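Local coordinates for cellulose biosynthesis protein BcsG (Salmonella typhimurium LT2, PDB 5OLT) that is required for cellulose biosynthesis, as a membrane protein whose extramembrane part is a zinc-binding domain of the alkaline phosphatase family, at residues 65-70 against 215-220; 51-56 against 330-335; 109-114 against 129-134; 282-287 against 358-363. All coordinates share one frame; numbering follows the deposited sequence. Where two conformers were deposited one is given.

Contact 1 (65-70 against 215-220); sequences NICSLS and NLLPLH. With ZN (zinc ion), chain B.
Cys67 meets the 215-220 segment where the neighbouring parallel strands 60-66 and 210-216 run out. Its backbone N donates to Leu216 O at 2.9 Å, with 171° at the hydrogen, and Leu216 N in turn binds Asn65 O. From CB outward, Cys67 CB lies 3.5 Å from Leu216 O, with Leu217 CD1 a little farther off. With SG anti to the backbone N (chi1 -179°), the sulfur is carried to the zinc ion, and the bond from Cys67 SG to zinc measures 2.3 Å. The same SG lies 3.7 Å from His220 CD2; being 75° off the ring normal, it meets the imidazole at its edge. Ser102, Glu266, His267 and a water complete the metal site. A zinc ligand at the C-terminal end of a parallel strand of the central sheet fits the alpha/beta fold of the alkaline phosphatase family. Asn215 ND2 bonds to Glu266 OE2 and so probably helps to position that ligand from the second shell. Beyond the strands, a water donates to Cys67 O (2.7 Å) and Leu216 O and accepts from Leu219 N. The type I turn from Leu217 to His220 folds Leu219 back, setting its CB 3.5 Å from Cys67 O and its CD1 4.0 Å from Ile66 CG2.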
# COMPACT_ATOMS: atom_id res chain seq x y z
N ASN A 65 -1.03 5.73 4.07
CA ASN A 65 -0.61 4.40 4.50
C ASN A 65 -1.17 4.18 5.90
O ASN A 65 -0.79 4.87 6.85
CB ASN A 65 0.93 4.38 4.44
CG ASN A 65 1.52 3.05 4.80
OD1 ASN A 65 1.08 1.97 4.32
ND2 ASN A 65 2.56 3.09 5.61
N ILE A 66 -2.12 3.25 6.01
CA ILE A 66 -2.94 3.12 7.22
C ILE A 66 -2.58 1.87 7.99
O ILE A 66 -2.67 0.76 7.46
CB ILE A 66 -4.44 3.07 6.85
CG1 ILE A 66 -4.86 4.33 6.08
CG2 ILE A 66 -5.31 2.85 8.11
CD1 ILE A 66 -6.25 4.25 5.46
N CYS A 67 -2.19 2.06 9.25
CA CYS A 67 -1.89 0.91 10.12
C CYS A 67 -3.18 0.15 10.45
O CYS A 67 -4.22 0.77 10.71
CB CYS A 67 -1.21 1.43 11.41
SG CYS A 67 -0.72 0.16 12.62
N SER A 68 -3.10 -1.19 10.49
CA SER A 68 -4.14 -2.01 11.15
C SER A 68 -5.51 -1.93 10.46
O SER A 68 -6.53 -1.73 11.13
CB SER A 68 -4.25 -1.67 12.65
OG SER A 68 -3.00 -1.94 13.29
N LEU A 69 -5.52 -2.17 9.14
CA LEU A 69 -6.74 -2.15 8.34
C LEU A 69 -6.61 -3.21 7.24
O LEU A 69 -5.88 -3.00 6.27
CB LEU A 69 -6.94 -0.74 7.73
CG LEU A 69 -8.17 -0.64 6.80
CD1 LEU A 69 -9.44 -0.93 7.56
CD2 LEU A 69 -8.20 0.78 6.22
N SER A 70 -7.36 -4.30 7.38
CA SER A 70 -7.49 -5.31 6.31
C SER A 70 -8.95 -5.46 5.89
O SER A 70 -9.86 -4.98 6.58
CB SER A 70 -6.97 -6.67 6.79
OG SER A 70 -7.85 -7.17 7.81
N ASN A 215 1.60 8.52 6.99
CA ASN A 215 1.33 7.31 7.77
C ASN A 215 0.37 7.61 8.93
O ASN A 215 0.53 8.61 9.63
CB ASN A 215 2.64 6.69 8.30
CG ASN A 215 2.39 5.40 9.02
OD1 ASN A 215 2.30 5.38 10.25
ND2 ASN A 215 2.28 4.30 8.27
N LEU A 216 -0.65 6.76 9.06
CA LEU A 216 -1.77 6.96 9.99
C LEU A 216 -1.91 5.81 10.97
O LEU A 216 -2.04 4.67 10.56
CB LEU A 216 -3.12 7.03 9.22
CG LEU A 216 -3.31 8.19 8.28
CD1 LEU A 216 -2.54 7.95 6.99
CD2 LEU A 216 -4.79 8.36 7.97
N LEU A 217 -1.97 6.16 12.25
CA LEU A 217 -2.03 5.20 13.34
C LEU A 217 -3.37 5.03 14.12
O LEU A 217 -3.40 4.27 15.08
CB LEU A 217 -0.96 5.68 14.38
CG LEU A 217 -0.33 4.64 15.27
CD1 LEU A 217 0.48 3.64 14.43
CD2 LEU A 217 0.57 5.30 16.32
N PRO A 218 -4.49 5.70 13.72
CA PRO A 218 -5.62 5.65 14.67
C PRO A 218 -6.21 4.26 14.91
O PRO A 218 -6.80 4.05 15.97
CB PRO A 218 -6.65 6.57 14.02
CG PRO A 218 -6.38 6.46 12.56
CD PRO A 218 -4.86 6.43 12.49
N LEU A 219 -6.05 3.34 13.96
CA LEU A 219 -6.67 2.02 14.10
C LEU A 219 -5.78 1.06 14.87
O LEU A 219 -6.17 -0.07 15.11
CB LEU A 219 -7.02 1.45 12.72
CG LEU A 219 -7.90 2.38 11.89
CD1 LEU A 219 -8.25 1.65 10.59
CD2 LEU A 219 -9.15 2.88 12.61
N HIS A 220 -4.57 1.49 15.28
CA HIS A 220 -3.71 0.59 16.05
C HIS A 220 -4.35 0.21 17.39
O HIS A 220 -5.00 1.02 18.03
CB HIS A 220 -2.36 1.25 16.30
CG HIS A 220 -1.30 0.31 16.82
ND1 HIS A 220 -1.32 -0.25 18.09
CD2 HIS A 220 -0.19 -0.17 16.22
CE1 HIS A 220 -0.24 -0.99 18.26
NE2 HIS A 220 0.47 -0.95 17.15
ZN ZN B . 0.98 -0.98 11.60
O HOH W 1 -4.41 3.34 11.59
O HOH W 2 1.28 -1.89 13.91

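Contact 2 (51-56 against 330-335); sequences QLPPDA and DGKLFT
Asp55 and Lys332 form a salt bridge across two surface loops, and their torsions explain how it is reached. The lysine sets CG anti to its own carbonyl carbon and then stays extended through every later torsion, which carries NZ well away from the 330-335 backbone. Asp55 holds CG between its backbone N and carbonyl carbon (chi1 60°). The two side chains cross at about a right angle, and the ammonium sits before both carboxylate oxygens, with Lys332 NZ 3.0 Å from Asp55 OD1 and 3.1 Å from Asp55 OD2. Both hydrogen bonds are weak, and Lys332 also touches a crystal neighbour, so the lattice may influence its pose. The Pro53 ring crosses the lysine chain obliquely, its CG 4.1 Å from Lys332 CE. Asp330 turns its carboxylate to its own loop: OD1 accepts from Lys332 N at 3.0 Å (165° at the hydrogen), the donor standing 42° out of the carboxylate plane, an Asx turn spanning Gly331. Its backbone faces the partner, Asp330 O lying 3.3 Å from Ala56 CA, and Leu52 CD2 reaches Asp330 CA at 4.3 Å. A backbone bond between Asp330 and Gln57 continues the join. The contact thus ties the loop between helix 27-42 and strand 60-66 to the one between helices 318-328 and 341-345, with Phe334 reaching inward to meet the ring of Phe59.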
# COMPACT_ATOMS: atom_id res chain seq x y z
N GLN A 51 13.38 11.69 -18.08
CA GLN A 51 12.94 13.03 -17.64
C GLN A 51 11.50 13.15 -18.10
O GLN A 51 11.04 12.37 -18.94
CB GLN A 51 13.84 14.18 -18.20
CG GLN A 51 13.76 14.39 -19.71
CD GLN A 51 14.24 13.19 -20.51
OE1 GLN A 51 15.36 12.70 -20.34
NE2 GLN A 51 13.38 12.70 -21.40
N LEU A 52 10.79 14.14 -17.56
CA LEU A 52 9.43 14.40 -18.01
C LEU A 52 9.46 15.17 -19.32
O LEU A 52 10.35 16.00 -19.50
CB LEU A 52 8.68 15.21 -16.95
CG LEU A 52 8.44 14.48 -15.62
CD1 LEU A 52 7.70 15.39 -14.64
CD2 LEU A 52 7.69 13.17 -15.84
N PRO A 53 8.50 14.90 -20.23
CA PRO A 53 8.39 15.66 -21.49
C PRO A 53 8.09 17.14 -21.21
O PRO A 53 7.59 17.48 -20.12
CB PRO A 53 7.20 15.00 -22.20
CG PRO A 53 6.41 14.36 -21.10
CD PRO A 53 7.44 13.88 -20.12
N PRO A 54 8.37 18.03 -22.18
CA PRO A 54 8.19 19.45 -21.87
C PRO A 54 6.73 19.85 -21.64
O PRO A 54 6.46 20.82 -20.93
CB PRO A 54 8.82 20.18 -23.09
CG PRO A 54 9.64 19.14 -23.78
CD PRO A 54 8.95 17.84 -23.53
N ASP A 55 5.80 19.06 -22.20
CA ASP A 55 4.35 19.30 -22.00
C ASP A 55 3.73 18.47 -20.85
O ASP A 55 2.50 18.27 -20.81
CB ASP A 55 3.60 19.05 -23.30
CG ASP A 55 3.78 17.63 -23.81
OD1 ASP A 55 4.69 16.90 -23.33
OD2 ASP A 55 2.99 17.24 -24.69
N ALA A 56 4.57 18.00 -19.93
CA ALA A 56 4.07 17.27 -18.74
C ALA A 56 3.24 18.22 -17.89
O ALA A 56 3.47 19.43 -17.86
CB ALA A 56 5.23 16.69 -17.92
N ASP A 330 3.54 11.65 -16.07
CA ASP A 330 3.59 12.84 -16.94
C ASP A 330 2.41 13.78 -16.77
O ASP A 330 2.36 14.83 -17.38
CB ASP A 330 3.84 12.48 -18.42
CG ASP A 330 2.70 11.69 -19.06
OD1 ASP A 330 1.57 11.63 -18.50
OD2 ASP A 330 2.93 11.14 -20.16
N GLY A 331 1.46 13.37 -15.94
CA GLY A 331 0.28 14.19 -15.62
C GLY A 331 -0.74 14.29 -16.74
O GLY A 331 -1.76 14.98 -16.57
N LYS A 332 -0.49 13.66 -17.89
CA LYS A 332 -1.33 13.90 -19.06
C LYS A 332 -2.72 13.31 -18.92
O LYS A 332 -3.66 13.82 -19.51
CB LYS A 332 -0.62 13.46 -20.33
CG LYS A 332 0.59 14.33 -20.63
CD LYS A 332 1.29 13.87 -21.90
CE LYS A 332 2.48 14.76 -22.18
NZ LYS A 332 3.08 14.36 -23.48
N LEU A 333 -2.87 12.27 -18.10
CA LEU A 333 -4.20 11.73 -17.94
C LEU A 333 -5.16 12.78 -17.33
O LEU A 333 -6.37 12.68 -17.54
CB LEU A 333 -4.22 10.37 -17.22
CG LEU A 333 -3.75 10.27 -15.80
CD1 LEU A 333 -4.78 10.83 -14.86
CD2 LEU A 333 -3.52 8.81 -15.42
N PHE A 334 -4.63 13.78 -16.61
CA PHE A 334 -5.47 14.81 -15.99
C PHE A 334 -6.07 15.80 -16.97
O PHE A 334 -7.03 16.47 -16.64
CB PHE A 334 -4.71 15.61 -14.93
CG PHE A 334 -4.32 14.83 -13.71
CD1 PHE A 334 -5.24 14.67 -12.67
CD2 PHE A 334 -3.03 14.25 -13.59
CE1 PHE A 334 -4.89 13.95 -11.52
CE2 PHE A 334 -2.68 13.52 -12.44
CZ PHE A 334 -3.62 13.37 -11.41
N THR A 335 -5.49 15.89 -18.17
CA THR A 335 -5.97 16.87 -19.13
C THR A 335 -6.53 16.26 -20.40
O THR A 335 -6.95 17.00 -21.31
CB THR A 335 -4.86 17.89 -19.45
OG1 THR A 335 -3.71 17.17 -19.88
CG2 THR A 335 -4.51 18.73 -18.23

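Contact 3 (109-114 against 129-134); sequences LLRASC and ECYLFD
Cys114 and Cys130 supply the covalent link, a disulfide with SG to SG at 2.1 Å. Each sulfur stands anti to its own carbonyl carbon, and the bridge closes with a chi3 of -81°, close to the unstrained right angle. Two backbone hydrogen bonds form a second group. Ser113 N donates to Cys130 O at 3.1 Å (146° at the hydrogen), and Leu132 N to Leu110 O at 3.0 Å. The latter oxygen also receives a water at 2.7 Å, which accepts from Phe133 N, and it touches the CA-H of Tyr131. Flat groups make a third kind of contact. Arg111 and Tyr131 lie side by side pointing the same way, their planes 64° apart, and Arg111 CG rests over one ring face, 4.0 Å from Tyr131 CE2. Although Arg111 NH2 comes within 3.2 Å of Tyr131 OH, the angle is too poor for a bond. The hydroxyl lies over the guanidinium face and bonds to Ala126 N, while the guanidinium is held by Asn163 O and Gln124 O. Apolar packing completes the set, with Leu110 CD2 3.6 Å from Phe133 CD1, and Phe133 continuing onto Val63 and Phe213 of the central sheet. A disulfide between the loop after helix 102-110, which starts at zinc ligand Ser102, and the 3-10 segment leading into helix 132-138 implies a covalently fixed connection, consistent with a domain that matures outside the cytoplasm.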
# COMPACT_ATOMS: atom_id res chain seq x y z
N LEU A 109 6.39 -0.58 0.92
CA LEU A 109 5.70 0.43 0.12
C LEU A 109 6.67 1.47 -0.44
O LEU A 109 6.57 1.84 -1.62
CB LEU A 109 4.65 1.13 1.01
CG LEU A 109 3.86 2.30 0.40
CD1 LEU A 109 3.21 1.98 -0.94
CD2 LEU A 109 2.79 2.69 1.39
N LEU A 110 7.63 1.91 0.38
CA LEU A 110 8.62 2.88 -0.10
C LEU A 110 9.53 2.28 -1.18
O LEU A 110 10.03 3.02 -2.05
CB LEU A 110 9.42 3.51 1.07
CG LEU A 110 8.49 4.35 1.97
CD1 LEU A 110 9.17 4.62 3.29
CD2 LEU A 110 8.09 5.65 1.31
N ARG A 111 9.64 0.95 -1.21
CA ARG A 111 10.41 0.26 -2.24
C ARG A 111 9.50 -0.34 -3.32
O ARG A 111 9.84 -1.33 -3.97
CB ARG A 111 11.32 -0.79 -1.61
CG ARG A 111 12.38 -0.21 -0.70
CD ARG A 111 13.31 -1.30 -0.19
NE ARG A 111 14.23 -0.73 0.78
CZ ARG A 111 15.26 -1.41 1.29
NH1 ARG A 111 15.49 -2.66 0.87
NH2 ARG A 111 16.06 -0.78 2.15
N ALA A 112 8.34 0.31 -3.58
CA ALA A 112 7.34 -0.26 -4.48
C ALA A 112 7.79 -0.43 -5.95
O ALA A 112 7.11 -1.14 -6.69
CB ALA A 112 6.07 0.60 -4.49
N SER A 113 8.87 0.27 -6.37
CA SER A 113 9.22 0.26 -7.79
C SER A 113 10.05 -0.94 -8.22
O SER A 113 10.30 -1.08 -9.42
CB SER A 113 9.91 1.56 -8.16
OG SER A 113 9.03 2.68 -7.92
N CYS A 114 10.38 -1.85 -7.30
CA CYS A 114 10.97 -3.13 -7.69
C CYS A 114 10.14 -4.26 -7.11
O CYS A 114 9.33 -4.03 -6.22
CB CYS A 114 12.38 -3.27 -7.13
SG CYS A 114 13.53 -2.14 -7.93
N GLU A 129 16.72 2.68 -7.90
CA GLU A 129 15.50 2.68 -8.75
C GLU A 129 14.30 2.02 -8.07
O GLU A 129 13.19 2.09 -8.56
CB GLU A 129 15.77 2.00 -10.10
CG GLU A 129 15.88 0.48 -10.07
CD GLU A 129 16.73 -0.10 -11.20
OE1 GLU A 129 17.21 0.67 -12.06
OE2 GLU A 129 16.92 -1.33 -11.23
N CYS A 130 14.54 1.39 -6.93
CA CYS A 130 13.46 0.71 -6.24
C CYS A 130 12.63 1.67 -5.38
O CYS A 130 11.48 1.33 -5.05
CB CYS A 130 14.00 -0.40 -5.37
SG CYS A 130 14.87 -1.68 -6.32
N TYR A 131 13.18 2.83 -5.05
CA TYR A 131 12.55 3.74 -4.11
C TYR A 131 11.60 4.66 -4.84
O TYR A 131 12.03 5.57 -5.54
CB TYR A 131 13.57 4.53 -3.30
CG TYR A 131 14.47 3.67 -2.44
CD1 TYR A 131 15.58 3.02 -3.00
CD2 TYR A 131 14.22 3.51 -1.08
CE1 TYR A 131 16.42 2.24 -2.22
CE2 TYR A 131 15.06 2.72 -0.29
CZ TYR A 131 16.17 2.12 -0.88
OH TYR A 131 17.02 1.32 -0.13
N LEU A 132 10.30 4.39 -4.69
CA LEU A 132 9.28 5.12 -5.45
C LEU A 132 9.43 6.65 -5.33
O LEU A 132 9.36 7.38 -6.36
CB LEU A 132 7.90 4.69 -4.94
CG LEU A 132 6.68 5.44 -5.49
CD1 LEU A 132 6.58 5.19 -7.01
CD2 LEU A 132 5.42 4.97 -4.73
N PHE A 133 9.60 7.15 -4.11
CA PHE A 133 9.69 8.59 -3.87
C PHE A 133 10.99 9.17 -4.42
O PHE A 133 11.00 10.35 -4.81
CB PHE A 133 9.44 8.94 -2.40
CG PHE A 133 8.00 8.79 -2.00
CD1 PHE A 133 7.48 7.54 -1.66
CD2 PHE A 133 7.15 9.89 -2.01
CE1 PHE A 133 6.13 7.40 -1.32
CE2 PHE A 133 5.81 9.77 -1.65
CZ PHE A 133 5.29 8.53 -1.32
N ASP A 134 12.05 8.36 -4.49
CA ASP A 134 13.29 8.86 -5.11
C ASP A 134 13.15 8.97 -6.61
O ASP A 134 13.65 9.92 -7.22
CB ASP A 134 14.44 7.93 -4.78
CG ASP A 134 14.97 8.16 -3.39
OD1 ASP A 134 14.64 9.21 -2.76
OD2 ASP A 134 15.72 7.28 -2.91
O HOH W 3 10.48 5.72 -1.85

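Contact 4 (282-287 against 358-363); sequences RDIPSP and ANAVVI
Ile284 sets CG1 anti to its own carbonyl carbon (chi1 -58°) and CG2 anti to its backbone N, and these two branches separately meet Ala360 and Val362. CD1, at the end of the first branch, comes 3.7 Å from Ala360 CB; the other branch places Ile284 CG2 3.8 Å from Val362 CG2. Val362 in turn has CG1 anti to its backbone N (chi1 172°), and the Ile284 and Val362 side chains cross at about a right angle. Its methyls divide the work: Val362 CG2 packs on the Pro285 ring, 3.9 Å from CD, whereas Val362 CG1 lies 4.1 Å from Pro287 CD. The backbone joins in, Pro285 O lying 3.4 Å from Val362 CB. Pro285 is the centre of an inverse gamma turn, in which Ser286 N reaches Ile284 O at 2.8 Å, and Ser286 then caps helix 287-290 by bonding through OG to Ile289 N. The join rests on apolar contact. Ala360 and Val362 point toward the loop, while Val361 and Ile363 point away and pack on helix 27-42. This every-other-residue division is that of a two-faced beta strand, here in the small antiparallel sheet built from strands 355-357, 360-365, 368-373 and 379-380, with the loop carrying Pro285 and Pro287 against one face and a helix against the other.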
# COMPACT_ATOMS: atom_id res chain seq x y z
N ARG A 282 -0.74 -10.77 15.75
CA ARG A 282 -0.46 -10.75 14.28
C ARG A 282 1.02 -11.07 14.02
O ARG A 282 1.63 -10.54 13.11
CB ARG A 282 -0.96 -9.44 13.64
CG ARG A 282 -0.46 -8.20 14.34
CD ARG A 282 -0.92 -6.97 13.56
NE ARG A 282 -0.78 -5.78 14.39
CZ ARG A 282 0.30 -5.01 14.47
NH1 ARG A 282 1.40 -5.23 13.75
NH2 ARG A 282 0.29 -3.98 15.35
N ASP A 283 1.60 -11.97 14.81
CA ASP A 283 3.00 -12.34 14.57
C ASP A 283 3.19 -13.23 13.36
O ASP A 283 4.31 -13.30 12.82
CB ASP A 283 3.60 -12.97 15.84
CG ASP A 283 3.55 -11.98 16.99
OD1 ASP A 283 4.06 -10.81 16.83
OD2 ASP A 283 2.90 -12.29 17.98
N ILE A 284 2.14 -13.92 12.95
CA ILE A 284 2.15 -14.68 11.71
C ILE A 284 1.34 -13.90 10.68
O ILE A 284 0.19 -13.55 10.94
CB ILE A 284 1.60 -16.10 11.90
CG1 ILE A 284 2.42 -16.88 12.97
CG2 ILE A 284 1.57 -16.85 10.57
CD1 ILE A 284 3.90 -17.05 12.62
N PRO A 285 1.94 -13.59 9.51
CA PRO A 285 1.24 -12.72 8.53
C PRO A 285 0.26 -13.53 7.68
O PRO A 285 0.52 -13.90 6.53
CB PRO A 285 2.39 -12.11 7.74
CG PRO A 285 3.42 -13.22 7.73
CD PRO A 285 3.33 -13.87 9.10
N SER A 286 -0.86 -13.89 8.32
CA SER A 286 -1.88 -14.71 7.69
C SER A 286 -2.57 -13.99 6.54
O SER A 286 -2.54 -12.75 6.47
CB SER A 286 -2.92 -15.07 8.74
OG SER A 286 -3.66 -13.91 9.06
N PRO A 287 -3.25 -14.75 5.66
CA PRO A 287 -3.97 -14.13 4.55
C PRO A 287 -5.00 -13.12 5.04
O PRO A 287 -5.13 -12.05 4.44
CB PRO A 287 -4.63 -15.33 3.87
CG PRO A 287 -3.67 -16.45 4.10
CD PRO A 287 -3.21 -16.23 5.53
N ALA A 358 10.32 -11.37 10.18
CA ALA A 358 11.67 -11.95 10.38
C ALA A 358 11.66 -13.45 10.53
O ALA A 358 12.53 -14.15 10.00
CB ALA A 358 12.39 -11.32 11.57
N ASN A 359 10.62 -13.96 11.18
CA ASN A 359 10.65 -15.36 11.57
C ASN A 359 9.72 -16.30 10.83
O ASN A 359 9.69 -17.49 11.09
CB ASN A 359 10.33 -15.44 13.07
CG ASN A 359 11.41 -14.83 13.95
OD1 ASN A 359 11.41 -13.63 14.26
ND2 ASN A 359 12.31 -15.69 14.42
N ALA A 360 8.92 -15.76 9.91
CA ALA A 360 7.85 -16.54 9.33
C ALA A 360 7.58 -16.10 7.92
O ALA A 360 7.63 -14.89 7.62
CB ALA A 360 6.58 -16.38 10.16
N VAL A 361 7.30 -17.08 7.06
CA VAL A 361 6.80 -16.82 5.69
C VAL A 361 5.46 -17.53 5.53
O VAL A 361 5.28 -18.67 5.99
CB VAL A 361 7.78 -17.36 4.61
CG1 VAL A 361 7.30 -16.99 3.23
CG2 VAL A 361 9.22 -16.82 4.78
N VAL A 362 4.50 -16.83 4.91
CA VAL A 362 3.20 -17.40 4.61
C VAL A 362 3.03 -17.30 3.09
O VAL A 362 3.26 -16.24 2.49
CB VAL A 362 2.06 -16.65 5.32
CG1 VAL A 362 0.71 -17.15 4.84
CG2 VAL A 362 2.19 -16.86 6.82
N ILE A 363 2.58 -18.40 2.49
CA ILE A 363 2.26 -18.44 1.05
C ILE A 363 0.93 -19.12 0.83
O ILE A 363 0.41 -19.81 1.72
CB ILE A 363 3.35 -19.17 0.20
CG1 ILE A 363 3.37 -20.68 0.49
CG2 ILE A 363 4.72 -18.51 0.48
CD1 ILE A 363 4.38 -21.48 -0.35

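Contacts 1, 3 and 4 are buried, whereas contact 2 lies at the surface, about 32 Å from contact 1 between centres and on the opposite side of the chain's centre. Chemistry follows place: a metal bond and strand pairing at the zinc site, a disulfide with backbone bonds in contact 3, hydrocarbon packing in contact 4, and a salt bridge with weak hydrogen bonds in contact 2. Strand 60-66 links contacts 1 and 3, which touch where Asn65 meets Leu109. Contacts 1 and 4 also touch, through His220 and Arg282. In sequence, contact 3 is nested within the loop closed by contact 1, itself within that of contact 2, whereas contacts 2 and 4 interleave.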